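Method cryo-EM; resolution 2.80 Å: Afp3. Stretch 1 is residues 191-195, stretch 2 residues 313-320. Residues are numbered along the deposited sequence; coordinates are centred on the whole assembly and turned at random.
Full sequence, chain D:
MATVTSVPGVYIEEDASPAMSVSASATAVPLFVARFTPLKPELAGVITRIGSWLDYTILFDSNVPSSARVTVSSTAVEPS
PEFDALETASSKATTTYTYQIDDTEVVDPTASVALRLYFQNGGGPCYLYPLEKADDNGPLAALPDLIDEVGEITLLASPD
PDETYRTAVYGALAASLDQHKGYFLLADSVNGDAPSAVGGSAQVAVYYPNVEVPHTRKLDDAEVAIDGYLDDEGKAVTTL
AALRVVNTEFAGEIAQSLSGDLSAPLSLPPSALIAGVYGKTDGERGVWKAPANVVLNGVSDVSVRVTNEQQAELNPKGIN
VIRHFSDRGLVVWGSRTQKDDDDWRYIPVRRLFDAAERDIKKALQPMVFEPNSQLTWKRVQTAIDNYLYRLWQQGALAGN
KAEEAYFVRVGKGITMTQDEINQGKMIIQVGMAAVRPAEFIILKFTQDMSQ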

ATOM      1  N   ASN D 191      82.483  23.411  -4.460  1.00 93.44           N
ATOM      2  CA  ASN D 191      82.766  24.745  -4.972  1.00 93.44           C
ATOM      3  C   ASN D 191      81.886  25.108  -6.165  1.00 93.44           C
ATOM      4  O   ASN D 191      82.208  26.051  -6.896  1.00 93.44           O
ATOM      5  N   GLY D 192      80.788  24.390  -6.385  1.00 91.31           N
ATOM      6  CA  GLY D 192      79.853  24.772  -7.423  1.00 91.31           C
ATOM      7  C   GLY D 192      79.660  23.730  -8.502  1.00 91.31           C
ATOM      8  O   GLY D 192      79.308  24.066  -9.635  1.00 91.31           O
ATOM      9  N   ASP D 193      79.882  22.461  -8.168  1.00 94.85           N
ATOM     10  CA  ASP D 193      79.701  21.390  -9.134  1.00 94.85           C
ATOM     11  C   ASP D 193      79.314  20.110  -8.410  1.00 94.85           C
ATOM     12  O   ASP D 193      79.427  20.010  -7.187  1.00 94.85           O
ATOM     13  N   ALA D 194      78.850  19.136  -9.187  1.00 94.60           N
ATOM     14  CA  ALA D 194      78.455  17.850  -8.639  1.00 94.60           C
ATOM     15  C   ALA D 194      79.678  17.103  -8.105  1.00 94.60           C
ATOM     16  O   ALA D 194      80.778  17.242  -8.641  1.00 94.60           O
ATOM     17  N   PRO D 195      79.511  16.294  -7.044  1.00 97.50           N
ATOM     18  CA  PRO D 195      80.672  15.612  -6.450  1.00 97.50           C
ATOM     19  C   PRO D 195      81.211  14.426  -7.243  1.00 97.50           C
ATOM     20  O   PRO D 195      82.089  13.713  -6.746  1.00 97.50           O
ATOM     21  N   GLU D 313      74.878  29.933 -14.308  1.00 86.70           N
ATOM     22  CA  GLU D 313      75.696  28.855 -14.843  1.00 86.70           C
ATOM     23  C   GLU D 313      75.581  27.583 -14.019  1.00 86.70           C
ATOM     24  O   GLU D 313      76.087  26.540 -14.441  1.00 86.70           O
ATOM     25  N   LEU D 314      74.927  27.655 -12.864  1.00 81.69           N
ATOM     26  CA  LEU D 314      74.706  26.516 -11.985  1.00 81.69           C
ATOM     27  C   LEU D 314      73.323  25.899 -12.120  1.00 81.69           C
ATOM     28  O   LEU D 314      73.207  24.676 -12.050  1.00 81.69           O
ATOM     29  N   ASN D 315      72.275  26.695 -12.311  1.00 80.93           N
ATOM     30  CA  ASN D 315      70.928  26.136 -12.391  1.00 80.93           C
ATOM     31  C   ASN D 315      70.645  25.325 -13.659  1.00 80.93           C
ATOM     32  O   ASN D 315      69.754  24.469 -13.626  1.00 80.93           O
ATOM     33  N   PRO D 316      71.347  25.520 -14.818  1.00 81.78           N
ATOM     34  CA  PRO D 316      71.301  24.447 -15.828  1.00 81.78           C
ATOM     35  C   PRO D 316      72.290  23.315 -15.573  1.00 81.78           C
ATOM     36  O   PRO D 316      72.872  22.742 -16.499  1.00 81.78           O
ATOM     37  N   LYS D 317      72.445  22.993 -14.294  1.00 83.07           N
ATOM     38  CA  LYS D 317      72.846  21.721 -13.729  1.00 83.07           C
ATOM     39  C   LYS D 317      71.981  21.588 -12.486  1.00 83.07           C
ATOM     40  O   LYS D 317      71.289  22.531 -12.103  1.00 83.07           O
ATOM     41  N   GLY D 318      71.996  20.434 -11.845  1.00 83.51           N
ATOM     42  CA  GLY D 318      71.230  20.400 -10.617  1.00 83.51           C
ATOM     43  C   GLY D 318      72.093  20.835  -9.457  1.00 83.51           C
ATOM     44  O   GLY D 318      72.769  20.006  -8.853  1.00 83.51           O
ATOM     45  N   ILE D 319      72.080  22.125  -9.113  1.00 80.60           N
ATOM     46  CA  ILE D 319      72.923  22.644  -8.047  1.00 80.60           C
ATOM     47  C   ILE D 319      72.102  23.218  -6.898  1.00 80.60           C
ATOM     48  O   ILE D 319      72.487  23.073  -5.732  1.00 80.60           O
ATOM     49  N   ASN D 320      70.969  23.865  -7.199  1.00 75.58           N
ATOM     50  CA  ASN D 320      69.890  24.169  -6.246  1.00 75.58           C
ATOM     51  C   ASN D 320      70.380  25.042  -5.083  1.00 75.58           C
ATOM     52  O   ASN D 320      70.487  24.606  -3.938  1.00 75.58           O
TER

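The contact between these two loops is small, about 157 Å² of buried surface summed over both sides, and it is built almost entirely from side chains of the second stretch laid against backbone of the first. No hydrogen bond crosses between them, so what the two stretches share is van der Waals contact, carbon of the second against backbone of the first.

Glu-313 opens the second stretch out of reach of the first, its side chain p at chi1 and t at chi2. Its contribution is indirect: the carbonyl O of Glu-313 accepts a hydrogen bond from Lys-317 NZ at 2.7 Å. Leu-314 follows, buried, with its CA-to-CB bond sideways to the partner. Its chi1 of -97° lies between wells and chi2 is p, and the end of the side chain comes nearer than its root, placing Leu-314 CD1 3.8 Å from Gly-192 O. That is the closest approach between the stretches, a methyl resting against a carbonyl oxygen. Gly-192 has phi/psi of 119/26, where a CB would be jammed against the preceding carbonyl O; the backbone angles alone therefore call for glycine. An ideal CB there would also sit 4.0 Å from Leu-314 CD1, close but not in itself a clash.

Asn-315 and Pro-316 stay out of reach and carry the chain around a type I turn from Leu-314 to Lys-317, closed by Lys-317 N donating to Leu-314 O at 2.9 Å. The turn brings Lys-317 back with its CB directed toward the first stretch. Its m, t, m, m side chain curls so that NZ reaches the Glu-313 carbonyl, while its aliphatic portion grazes the partner, Lys-317 CE lying 4.5 Å from Gly-192 O. The charged end is thus used within its own loop, and methylene is what meets the neighbour.

Gly-318, with no side chain, adds almost nothing to the contact, and Ile-319 after it is the residue of this stretch most covered by the other. Ile-319 points toward the partner in the m, m rotamer, and its CD1 spans three consecutive residues: 4.2 Å from Asp-193 CA, 4.3 Å from Ala-194 N and 4.4 Å from Gly-192 O. Asp-193 (chi1 p) turns its own CB away, leaving its backbone for the isoleucine methyl to cover, and the CB of Ala-194 lies sideways. Asn-320 closes the stretch, out of reach, its amide hydrogen-bonded elsewhere in the structure.

The rule to read here is economical: two branched aliphatic side chains cover backbone left open by a glycine and by side chains directed away or sideways, and a lysine ties down its own loop beside them.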

ATOM      1  CB  ASN D 191      84.253  24.884  -5.327  1.00 93.44           C
ATOM      2  CG  ASN D 191      84.741  23.806  -6.284  1.00 93.44           C
ATOM      3  OD1 ASN D 191      83.974  22.967  -6.749  1.00 93.44           O
ATOM      4  ND2 ASN D 191      86.036  23.829  -6.579  1.00 93.44           N
ATOM      5  CB  ASP D 193      80.959  21.192  -9.993  1.00 94.85           C
ATOM      6  CG  ASP D 193      82.212  20.969  -9.167  1.00 94.85           C
ATOM      7  OD1 ASP D 193      82.160  21.061  -7.923  1.00 94.85           O
ATOM      8  OD2 ASP D 193      83.270  20.697  -9.774  1.00 94.85           O
ATOM      9  CB  ALA D 194      77.758  17.016  -9.709  1.00 94.60           C
ATOM     10  CB  PRO D 195      80.145  15.162  -5.083  1.00 97.50           C
ATOM     11  CG  PRO D 195      78.684  15.055  -5.261  1.00 97.50           C
ATOM     12  CD  PRO D 195      78.305  16.140  -6.210  1.00 97.50           C
ATOM     13  CB  GLU D 313      77.166  29.284 -14.916  1.00 86.70           C
ATOM     14  CG  GLU D 313      77.803  29.520 -13.565  1.00 86.70           C
ATOM     15  CD  GLU D 313      79.226  30.023 -13.662  1.00 86.70           C
ATOM     16  OE1 GLU D 313      79.717  30.201 -14.795  1.00 86.70           O
ATOM     17  OE2 GLU D 313      79.853  30.244 -12.604  1.00 86.70           O
ATOM     18  CB  LEU D 314      74.938  26.933 -10.530  1.00 81.69           C
ATOM     19  CG  LEU D 314      76.292  26.665  -9.871  1.00 81.69           C
ATOM     20  CD1 LEU D 314      77.469  27.184 -10.661  1.00 81.69           C
ATOM     21  CD2 LEU D 314      76.268  27.346  -8.516  1.00 81.69           C
ATOM     22  CB  ASN D 315      69.860  27.219 -12.272  1.00 80.93           C
ATOM     23  CG  ASN D 315      68.520  26.659 -11.825  1.00 80.93           C
ATOM     24  OD1 ASN D 315      68.435  25.540 -11.324  1.00 80.93           O
ATOM     25  ND2 ASN D 315      67.465  27.397 -12.081  1.00 80.93           N
ATOM     26  CB  PRO D 316      71.631  25.180 -17.133  1.00 81.78           C
ATOM     27  CG  PRO D 316      71.260  26.572 -16.886  1.00 81.78           C
ATOM     28  CD  PRO D 316      71.625  26.816 -15.464  1.00 81.78           C
ATOM     29  CB  LYS D 317      74.339  21.676 -13.374  1.00 83.07           C
ATOM     30  CG  LYS D 317      75.284  21.760 -14.554  1.00 83.07           C
ATOM     31  CD  LYS D 317      76.731  21.669 -14.115  1.00 83.07           C
ATOM     32  CE  LYS D 317      77.174  22.943 -13.427  1.00 83.07           C
ATOM     33  NZ  LYS D 317      77.174  24.083 -14.379  1.00 83.07           N
ATOM     34  CB  ILE D 319      73.939  23.675  -8.583  1.00 80.60           C
ATOM     35  CG1 ILE D 319      74.764  23.056  -9.711  1.00 80.60           C
ATOM     36  CG2 ILE D 319      74.931  24.060  -7.521  1.00 80.60           C
ATOM     37  CD1 ILE D 319      75.555  21.825  -9.310  1.00 80.60           C
ATOM     38  CB  ASN D 320      69.245  22.882  -5.727  1.00 75.58           C
ATOM     39  CG  ASN D 320      68.564  22.097  -6.813  1.00 75.58           C
ATOM     40  OD1 ASN D 320      67.951  22.664  -7.709  1.00 75.58           O
ATOM     41  ND2 ASN D 320      68.663  20.779  -6.740  1.00 75.58           N
TER